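Local structure of acid phosphatase (Mycobacterium tuberculosis, 2A6P) at residues L14-G19 and L71-L76; S65-T70 and L87-D92; A77-N82 and D146-S151. The protein dephosphorylates a broad range of phosphate monoesters, sugar phosphates among them, and can serve as a fructose-1,6-bisphosphatase in gluconeogenesis, with negligible phosphoglycerate mutase activity. All blocks are in the same frame, centred on the assembly; numbering follows the deposited sequence.

Contact 1 (L14-G19 and L71-L76); sequences LLLRHG and LDTAKL. With SO4 (sulfate ion), chain C.
The Arg-His-Gly motif of the histidine phosphatase superfamily, Arg17-His18-Gly19 at the C-terminal end of strand 13-17, meets helix 68-76 through one side chain, Thr73. With CG2 anti to the backbone N and OG1 beside the backbone N (chi1 -61°), Thr73 turns its hydroxyl to the motif and its methyl to the strand. The Gly19 N-H points at Thr73 OG1 in a weak hydrogen bond of 3.3 Å, fairly straight at 162°; the same oxygen is also bonded to Arg69 O one turn back in the helix, and His18 CB lies against it. On the strand side, Thr73 CG2 and Leu16 CD2 meet tip to tip at 4.0 Å, an apolar seam that Ala45 and Ala48 of helix 39-53 continue. The contact is buried and lies directly behind the backbone of Gly19 and His18, the residue inferred to form the tele-phosphohistidine intermediate.

The imidazole of His18 is fixed in rotation by its own neighbour: ND1 gives its proton to a lone pair of Gly19 O at 2.6 Å, with the acceptor nearly in the ring plane. NE2 is thereby directed into the anion pocket, where a sulfate, probably from the crystallisation liquor and also bonded by Thr21 and Thr30, lies at the ring edge and may mark a phosphate position. Arg17, extended from CG to NE, brings its guanidinium edge to the same ion, although the placement of NH2 is less certain. The NE2 bond to sulfate O3 is weak, 3.0 Å long with an N-H...O angle of 128°.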
loop_
_atom_site.group_PDB
_atom_site.type_symbol
_atom_site.label_atom_id
_atom_site.label_comp_id
_atom_site.label_asym_id
_atom_site.label_seq_id
_atom_site.Cartn_x
_atom_site.Cartn_y
_atom_site.Cartn_z
ATOM N N LEU A 14 -4.649 -6.579 10.157
ATOM C CA LEU A 14 -3.562 -5.610 10.229
ATOM C C LEU A 14 -2.267 -6.369 10.449
ATOM O O LEU A 14 -2.261 -7.428 11.075
ATOM C CB LEU A 14 -3.747 -4.618 11.385
ATOM C CG LEU A 14 -5.087 -4.054 11.882
ATOM C CD1 LEU A 14 -4.868 -2.588 12.227
ATOM C CD2 LEU A 14 -6.186 -4.194 10.862
ATOM N N LEU A 15 -1.172 -5.840 9.916
ATOM C CA LEU A 15 0.131 -6.461 10.094
ATOM C C LEU A 15 1.086 -5.408 10.615
ATOM O O LEU A 15 1.095 -4.282 10.129
ATOM C CB LEU A 15 0.668 -7.024 8.777
ATOM C CG LEU A 15 -0.201 -8.099 8.129
ATOM C CD1 LEU A 15 -1.284 -7.452 7.263
ATOM C CD2 LEU A 15 0.681 -8.986 7.292
ATOM N N LEU A 16 1.884 -5.774 11.610
ATOM C CA LEU A 16 2.855 -4.853 12.193
ATOM C C LEU A 16 4.251 -5.469 12.166
ATOM O O LEU A 16 4.457 -6.567 12.712
ATOM C CB LEU A 16 2.485 -4.539 13.649
ATOM C CG LEU A 16 3.560 -3.768 14.442
ATOM C CD1 LEU A 16 3.736 -2.372 13.838
ATOM C CD2 LEU A 16 3.191 -3.666 15.921
ATOM N N ARG A 17 5.202 -4.784 11.530
ATOM C CA ARG A 17 6.574 -5.286 11.497
ATOM C C ARG A 17 7.244 -4.837 12.799
ATOM O O ARG A 17 6.959 -3.753 13.301
ATOM C CB ARG A 17 7.369 -4.708 10.310
ATOM C CG ARG A 17 8.831 -5.197 10.286
ATOM C CD ARG A 17 9.619 -4.648 9.110
ATOM N NE ARG A 17 10.996 -5.155 9.084
ATOM C CZ ARG A 17 11.958 -4.661 8.305
ATOM N NH1 ARG A 17 11.699 -3.650 7.489
ATOM N NH2 ARG A 17 13.186 -5.155 8.358
ATOM N N HIS A 18 8.126 -5.665 13.346
ATOM C CA HIS A 18 8.820 -5.304 14.572
ATOM C C HIS A 18 9.749 -4.099 14.340
ATOM O O HIS A 18 10.057 -3.732 13.201
ATOM C CB HIS A 18 9.634 -6.495 15.074
ATOM C CG HIS A 18 10.703 -6.938 14.130
ATOM N ND1 HIS A 18 11.849 -6.205 13.907
ATOM C CD2 HIS A 18 10.802 -8.039 13.350
ATOM C CE1 HIS A 18 12.609 -6.839 13.029
ATOM N NE2 HIS A 18 11.996 -7.955 12.677
ATOM N N GLY A 19 10.202 -3.498 15.435
ATOM C CA GLY A 19 11.076 -2.349 15.347
ATOM C C GLY A 19 12.463 -2.693 14.846
ATOM O O GLY A 19 12.791 -3.864 14.581
ATOM N N LEU A 71 8.141 -10.274 19.969
ATOM C CA LEU A 71 7.429 -10.367 21.241
ATOM C C LEU A 71 7.621 -9.044 21.975
ATOM O O LEU A 71 6.683 -8.480 22.542
ATOM C CB LEU A 71 7.984 -11.520 22.087
ATOM C CG LEU A 71 7.603 -12.931 21.618
ATOM C CD1 LEU A 71 8.393 -13.963 22.402
ATOM C CD2 LEU A 71 6.094 -13.147 21.807
ATOM N N ASP A 72 8.855 -8.554 21.945
ATOM C CA ASP A 72 9.212 -7.296 22.590
ATOM C C ASP A 72 8.377 -6.157 22.029
ATOM O O ASP A 72 7.840 -5.335 22.780
ATOM C CB ASP A 72 10.690 -6.983 22.355
ATOM C CG ASP A 72 11.442 -6.742 23.641
ATOM O OD1 ASP A 72 10.938 -5.969 24.487
ATOM O OD2 ASP A 72 12.539 -7.319 23.798
ATOM N N THR A 73 8.278 -6.102 20.702
ATOM C CA THR A 73 7.505 -5.053 20.045
ATOM C C THR A 73 6.047 -5.053 20.524
ATOM O O THR A 73 5.494 -3.999 20.859
ATOM C CB THR A 73 7.539 -5.221 18.514
ATOM O OG1 THR A 73 8.891 -5.125 18.051
ATOM C CG2 THR A 73 6.703 -4.140 17.837
ATOM N N ALA A 74 5.432 -6.235 20.561
ATOM C CA ALA A 74 4.039 -6.354 21.000
ATOM C C ALA A 74 3.849 -5.794 22.405
ATOM O O ALA A 74 2.914 -5.042 22.663
ATOM C CB ALA A 74 3.593 -7.815 20.957
ATOM N N LYS A 75 4.741 -6.170 23.313
ATOM C CA LYS A 75 4.684 -5.700 24.698
ATOM C C LYS A 75 4.835 -4.176 24.751
ATOM O O LYS A 75 4.044 -3.483 25.403
ATOM C CB LYS A 75 5.802 -6.354 25.519
ATOM C CG LYS A 75 5.794 -5.987 26.993
ATOM C CD LYS A 75 6.916 -6.706 27.716
ATOM C CE LYS A 75 6.895 -6.415 29.206
ATOM N NZ LYS A 75 7.960 -7.177 29.928
ATOM N N LEU A 76 5.854 -3.662 24.065
ATOM C CA LEU A 76 6.114 -2.230 24.025
ATOM C C LEU A 76 4.978 -1.473 23.358
ATOM O O LEU A 76 4.718 -0.325 23.688
ATOM C CB LEU A 76 7.423 -1.956 23.290
ATOM C CG LEU A 76 8.644 -2.503 24.028
ATOM C CD1 LEU A 76 9.890 -2.388 23.172
ATOM C CD2 LEU A 76 8.806 -1.742 25.317
HETATM S S SO4 C . 15.319 -7.649 10.615
HETATM O O1 SO4 C . 14.746 -6.299 10.310
HETATM O O2 SO4 C . 16.097 -7.517 11.953
HETATM O O3 SO4 C . 14.262 -8.550 10.864
HETATM O O4 SO4 C . 16.330 -7.842 9.610
#

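Contact 2 (S65-T70 and L87-D92); sequences SPRRRT and LLAEWD
A water gripped from both segments joins Glu90 to Arg67: it accepts the backbone N-H of Glu90 at 2.7 Å and, more loosely, an N-H of the side-chain NH1 of Arg67 at 3.2 Å. The water sits at the guanidinium edge, in plane. Arg67 gets there by a chain bent at chi2 (-66°) and chi3 (79°), which carries the guanidinium edge to the water and to Ala89 CB, 4.0 Å from NH1; its NE is salt-bridged to Glu34, so the guanidinium is held at two points.

Nearer the sheet, the contact is made by van der Waals touch. Ser65 CB rests on Leu88 O at 3.6 Å, while Ser65 OG, anti to the backbone N, reaches across to Ala89 CA. Leu88 O is itself bonded to Ser151 OG, which ties this carbonyl to strand 147-151. Further along, the Glu90 carboxylate curls back on its own chain: OE1 takes the Trp91 N-H on its anti lone pair, at an unusually short modelled length of 2.5 Å, and OE2 is bonded to a glycerol, probably from the crystallisation liquor. Arg69 lies on the helix side of the pocket, near Arg67 and the His18 ring; Arg67 CG stands 3.7 Å above its guanidinium face, offset toward the rim, and Arg69 NH1 and NH2 bond to the carbonyls of Thr33 and Gly31.

This is the junction of the histidine phosphatase active site where the turn into helix 68-76 meets the loop bearing Glu90, by similarity the proton donor/acceptor. The Trp91 N-H is one of several bonds on the carboxylate. Arg69 NH2 and Glu90 OE2 remain 6.7 Å apart with no ion pair between them, and the cationic group probably adds to the positive potential that suits a phosphate pocket.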
loop_
_atom_site.group_PDB
_atom_site.type_symbol
_atom_site.label_atom_id
_atom_site.label_comp_id
_atom_site.label_asym_id
_atom_site.label_seq_id
_atom_site.Cartn_x
_atom_site.Cartn_y
_atom_site.Cartn_z
ATOM N N SER A 65 4.919 -13.475 16.164
ATOM C CA SER A 65 6.034 -14.344 15.797
ATOM C C SER A 65 6.824 -14.661 17.084
ATOM O O SER A 65 6.936 -13.817 17.995
ATOM C CB SER A 65 6.941 -13.645 14.790
ATOM O OG SER A 65 8.177 -14.329 14.684
ATOM N N PRO A 66 7.395 -15.867 17.171
ATOM C CA PRO A 66 8.163 -16.302 18.348
ATOM C C PRO A 66 9.454 -15.555 18.668
ATOM O O PRO A 66 9.944 -15.635 19.790
ATOM C CB PRO A 66 8.431 -17.782 18.054
ATOM C CG PRO A 66 7.299 -18.168 17.134
ATOM C CD PRO A 66 7.224 -16.977 16.225
ATOM N N ARG A 67 10.022 -14.858 17.689
ATOM C CA ARG A 67 11.273 -14.131 17.904
ATOM C C ARG A 67 11.097 -13.130 19.029
ATOM O O ARG A 67 10.002 -12.605 19.236
ATOM C CB ARG A 67 11.705 -13.404 16.626
ATOM C CG ARG A 67 11.975 -14.318 15.421
ATOM C CD ARG A 67 13.178 -15.242 15.644
ATOM N NE ARG A 67 12.856 -16.392 16.480
ATOM C CZ ARG A 67 12.078 -17.405 16.101
ATOM N NH1 ARG A 67 11.534 -17.431 14.888
ATOM N NH2 ARG A 67 11.831 -18.399 16.947
ATOM N N ARG A 68 12.178 -12.866 19.755
ATOM C CA ARG A 68 12.115 -11.926 20.859
ATOM C C ARG A 68 11.868 -10.489 20.384
ATOM O O ARG A 68 11.171 -9.720 21.054
ATOM C CB ARG A 68 13.401 -11.977 21.687
ATOM C CG ARG A 68 13.272 -11.198 23.000
ATOM C CD ARG A 68 12.109 -11.755 23.845
ATOM N NE ARG A 68 11.303 -10.703 24.469
ATOM C CZ ARG A 68 10.227 -10.927 25.221
ATOM N NH1 ARG A 68 9.818 -12.171 25.452
ATOM N NH2 ARG A 68 9.554 -9.903 25.740
ATOM N N ARG A 69 12.434 -10.119 19.236
ATOM C CA ARG A 69 12.235 -8.764 18.730
ATOM C C ARG A 69 10.762 -8.472 18.418
ATOM O O ARG A 69 10.333 -7.319 18.492
ATOM C CB ARG A 69 13.109 -8.511 17.484
ATOM C CG ARG A 69 12.924 -9.496 16.323
ATOM C CD ARG A 69 13.944 -9.194 15.228
ATOM N NE ARG A 69 13.943 -10.154 14.122
ATOM C CZ ARG A 69 14.482 -11.370 14.165
ATOM N NH1 ARG A 69 15.061 -11.796 15.277
ATOM N NH2 ARG A 69 14.480 -12.143 13.078
ATOM N N THR A 70 9.994 -9.502 18.052
ATOM C CA THR A 70 8.573 -9.315 17.763
ATOM C C THR A 70 7.761 -9.380 19.059
ATOM O O THR A 70 6.805 -8.621 19.237
ATOM C CB THR A 70 8.021 -10.375 16.751
ATOM O OG1 THR A 70 8.566 -11.666 17.045
ATOM C CG2 THR A 70 8.367 -9.976 15.307
ATOM N N LEU A 87 4.254 -19.722 12.794
ATOM C CA LEU A 87 3.568 -19.499 11.525
ATOM C C LEU A 87 3.898 -18.098 10.983
ATOM O O LEU A 87 3.931 -17.875 9.766
ATOM C CB LEU A 87 2.051 -19.628 11.707
ATOM C CG LEU A 87 1.248 -19.432 10.417
ATOM C CD1 LEU A 87 1.601 -20.565 9.459
ATOM C CD2 LEU A 87 -0.256 -19.408 10.709
ATOM N N LEU A 88 4.136 -17.159 11.894
ATOM C CA LEU A 88 4.441 -15.790 11.502
ATOM C C LEU A 88 5.943 -15.496 11.487
ATOM O O LEU A 88 6.347 -14.337 11.356
ATOM C CB LEU A 88 3.745 -14.800 12.448
ATOM C CG LEU A 88 2.223 -14.865 12.626
ATOM C CD1 LEU A 88 1.751 -13.623 13.388
ATOM C CD2 LEU A 88 1.532 -14.926 11.279
ATOM N N ALA A 89 6.765 -16.536 11.620
ATOM C CA ALA A 89 8.215 -16.364 11.640
ATOM C C ALA A 89 8.732 -15.803 10.316
ATOM O O ALA A 89 8.101 -15.966 9.270
ATOM C CB ALA A 89 8.893 -17.701 11.951
ATOM N N GLU A 90 9.873 -15.121 10.353
ATOM C CA GLU A 90 10.415 -14.567 9.119
ATOM C C GLU A 90 10.828 -15.688 8.180
ATOM O O GLU A 90 10.908 -16.847 8.579
ATOM C CB GLU A 90 11.630 -13.675 9.407
ATOM C CG GLU A 90 12.267 -13.058 8.159
ATOM C CD GLU A 90 11.270 -12.284 7.304
ATOM O OE1 GLU A 90 10.352 -12.899 6.712
ATOM O OE2 GLU A 90 11.407 -11.047 7.233
ATOM N N TRP A 91 11.072 -15.328 6.927
ATOM C CA TRP A 91 11.513 -16.273 5.913
ATOM C C TRP A 91 12.796 -16.912 6.445
ATOM O O TRP A 91 13.681 -16.201 6.897
ATOM C CB TRP A 91 11.831 -15.510 4.617
ATOM C CG TRP A 91 11.892 -16.341 3.372
ATOM C CD1 TRP A 91 12.617 -17.482 3.177
ATOM C CD2 TRP A 91 11.212 -16.077 2.131
ATOM N NE1 TRP A 91 12.428 -17.946 1.896
ATOM C CE2 TRP A 91 11.572 -17.106 1.232
ATOM C CE3 TRP A 91 10.332 -15.071 1.694
ATOM C CZ2 TRP A 91 11.082 -17.161 -0.086
ATOM C CZ3 TRP A 91 9.842 -15.125 0.379
ATOM C CH2 TRP A 91 10.221 -16.165 -0.491
ATOM N N ASP A 92 12.888 -18.239 6.418
ATOM C CA ASP A 92 14.103 -18.933 6.868
ATOM C C ASP A 92 15.175 -18.698 5.810
ATOM O O ASP A 92 15.085 -19.239 4.711
ATOM C CB ASP A 92 13.848 -20.429 7.000
ATOM C CG ASP A 92 15.096 -21.200 7.398
ATOM O OD1 ASP A 92 16.172 -20.576 7.553
ATOM O OD2 ASP A 92 14.998 -22.433 7.549
HETATM O O HOH W 1 11.759 -15.697 12.242
#

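Contact 3 (A77-N82 and D146-S151)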
loop_
_atom_site.group_PDB
_atom_site.type_symbol
_atom_site.label_atom_id
_atom_site.label_comp_id
_atom_site.label_asym_id
_atom_site.label_seq_id
_atom_site.Cartn_x
_atom_site.Cartn_y
_atom_site.Cartn_z
ATOM N N ALA A 77 4.302 -2.118 22.415
ATOM C CA ALA A 77 3.191 -1.489 21.718
ATOM C C ALA A 77 1.961 -1.499 22.615
ATOM O O ALA A 77 0.914 -0.967 22.250
ATOM C CB ALA A 77 2.905 -2.237 20.437
ATOM N N GLY A 78 2.091 -2.122 23.783
ATOM C CA GLY A 78 0.984 -2.193 24.723
ATOM C C GLY A 78 -0.083 -3.196 24.327
ATOM O O GLY A 78 -1.252 -3.055 24.689
ATOM N N LEU A 79 0.313 -4.223 23.587
ATOM C CA LEU A 79 -0.634 -5.232 23.158
ATOM C C LEU A 79 -0.563 -6.475 24.038
ATOM O O LEU A 79 0.458 -6.757 24.664
ATOM C CB LEU A 79 -0.341 -5.643 21.714
ATOM C CG LEU A 79 -0.282 -4.577 20.617
ATOM C CD1 LEU A 79 0.223 -5.207 19.323
ATOM C CD2 LEU A 79 -1.657 -3.967 20.421
ATOM N N THR A 80 -1.662 -7.216 24.091
ATOM C CA THR A 80 -1.687 -8.453 24.841
ATOM C C THR A 80 -1.810 -9.507 23.743
ATOM O O THR A 80 -2.761 -9.494 22.947
ATOM C CB THR A 80 -2.883 -8.508 25.826
ATOM O OG1 THR A 80 -4.118 -8.522 25.099
ATOM C CG2 THR A 80 -2.860 -7.289 26.734
ATOM N N VAL A 81 -0.811 -10.383 23.677
ATOM C CA VAL A 81 -0.753 -11.437 22.668
ATOM C C VAL A 81 -1.647 -12.634 22.995
ATOM O O VAL A 81 -1.607 -13.170 24.104
ATOM C CB VAL A 81 0.707 -11.927 22.475
ATOM C CG1 VAL A 81 0.754 -13.059 21.444
ATOM C CG2 VAL A 81 1.585 -10.759 22.032
ATOM N N ASN A 82 -2.440 -13.053 22.012
ATOM C CA ASN A 82 -3.358 -14.179 22.172
ATOM C C ASN A 82 -2.745 -15.497 21.714
ATOM O O ASN A 82 -3.017 -16.541 22.297
ATOM C CB ASN A 82 -4.653 -13.924 21.386
ATOM C CG ASN A 82 -5.406 -12.714 21.889
ATOM O OD1 ASN A 82 -5.909 -12.715 23.010
ATOM N ND2 ASN A 82 -5.480 -11.671 21.070
ATOM N N ASP A 146 -11.454 -8.197 14.481
ATOM C CA ASP A 146 -10.305 -7.769 13.687
ATOM C C ASP A 146 -9.104 -8.633 14.071
ATOM O O ASP A 146 -9.029 -9.134 15.199
ATOM C CB ASP A 146 -9.969 -6.293 13.944
ATOM C CG ASP A 146 -10.947 -5.338 13.262
ATOM O OD1 ASP A 146 -11.463 -5.675 12.174
ATOM O OD2 ASP A 146 -11.186 -4.238 13.808
ATOM N N VAL A 147 -8.169 -8.805 13.135
ATOM C CA VAL A 147 -6.962 -9.618 13.359
ATOM C C VAL A 147 -5.663 -8.811 13.214
ATOM O O VAL A 147 -5.521 -8.013 12.289
ATOM C CB VAL A 147 -6.910 -10.818 12.361
ATOM C CG1 VAL A 147 -5.595 -11.575 12.510
ATOM C CG2 VAL A 147 -8.092 -11.753 12.611
ATOM N N LEU A 148 -4.719 -9.025 14.132
ATOM C CA LEU A 148 -3.433 -8.329 14.089
ATOM C C LEU A 148 -2.235 -9.283 14.140
ATOM O O LEU A 148 -2.063 -10.036 15.102
ATOM C CB LEU A 148 -3.326 -7.319 15.243
ATOM C CG LEU A 148 -1.954 -6.649 15.445
ATOM C CD1 LEU A 148 -1.545 -5.902 14.199
ATOM C CD2 LEU A 148 -2.011 -5.697 16.621
ATOM N N PHE A 149 -1.416 -9.248 13.094
ATOM C CA PHE A 149 -0.225 -10.082 13.035
ATOM C C PHE A 149 0.972 -9.220 13.375
ATOM O O PHE A 149 1.164 -8.164 12.759
ATOM C CB PHE A 149 0.023 -10.633 11.617
ATOM C CG PHE A 149 -0.919 -11.728 11.174
ATOM C CD1 PHE A 149 -1.779 -12.363 12.069
ATOM C CD2 PHE A 149 -0.898 -12.162 9.848
ATOM C CE1 PHE A 149 -2.607 -13.423 11.645
ATOM C CE2 PHE A 149 -1.714 -13.214 9.415
ATOM C CZ PHE A 149 -2.573 -13.848 10.317
ATOM N N VAL A 150 1.778 -9.647 14.344
ATOM C CA VAL A 150 3.008 -8.918 14.671
ATOM C C VAL A 150 4.053 -9.872 14.091
ATOM O O VAL A 150 4.280 -10.955 14.635
ATOM C CB VAL A 150 3.192 -8.764 16.173
ATOM C CG1 VAL A 150 4.518 -8.026 16.471
ATOM C CG2 VAL A 150 1.990 -8.021 16.750
ATOM N N SER A 151 4.672 -9.472 12.982
ATOM C CA SER A 151 5.600 -10.350 12.278
ATOM C C SER A 151 6.847 -9.664 11.694
ATOM O O SER A 151 7.363 -8.709 12.279
ATOM C CB SER A 151 4.790 -11.085 11.186
ATOM O OG SER A 151 5.557 -11.984 10.405
#
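Leu79, its CG beside the backbone N and opposite the carbonyl carbon (chi1 -55°), and Leu148, its CG opposite the backbone N (chi1 172°), extend toward each other and meet tip to tip. Leu79 CD1 comes to 3.5 Å from Leu148 CD2, a tight approach for two methyl groups, and Leu79 CD2 follows at 4.2 Å from the same Leu148 CD2. Leu148 CD2 thus faces both methyls of Leu79, closer to CD1. CD1 of Leu79 also brushes Val150 CG2 at 4.2 Å, so that a single side chain bridges two residues of the same strand face. The contact is wholly apolar.

The chain is brought to this point by Gly78, whose positive phi ends helix 68-76 in a Schellman motif and lets the next residue turn back over the sheet. Segment 77-82 then runs on to edge strand 83-84, completing a beta-alpha-beta unit that began at strand 61-64. Leu148 and Val150 lie on the face of the central strand 147-151 that looks toward helix 68-76, with Leu14 of strand 13-17 beside Leu148, whereas Val147 and Phe149 point to the other face and pack on helix 124-141.

From the N terminus, strand 13-17 enters the sheet first, and contact 1 closes the long loop from it to helix 68-76. Contact 2 opens inside that loop, at the turn before the same helix, and closes beyond it at 87-92, so the two cross. Contact 3 starts just after contact 1 has closed and ends at strand 147-151; it crosses contact 2 and follows contact 1 in series. Strands 13-17 and 147-151 are neighbours, probably hydrogen-bonded from Leu14 N to Val147 O and from Leu16 N to Phe149 O. Contacts 1 and 3 tie the helix and the loop after it to these strands, while contact 2 ties the preceding turn to loop 87-92, which carries Glu90 toward His18.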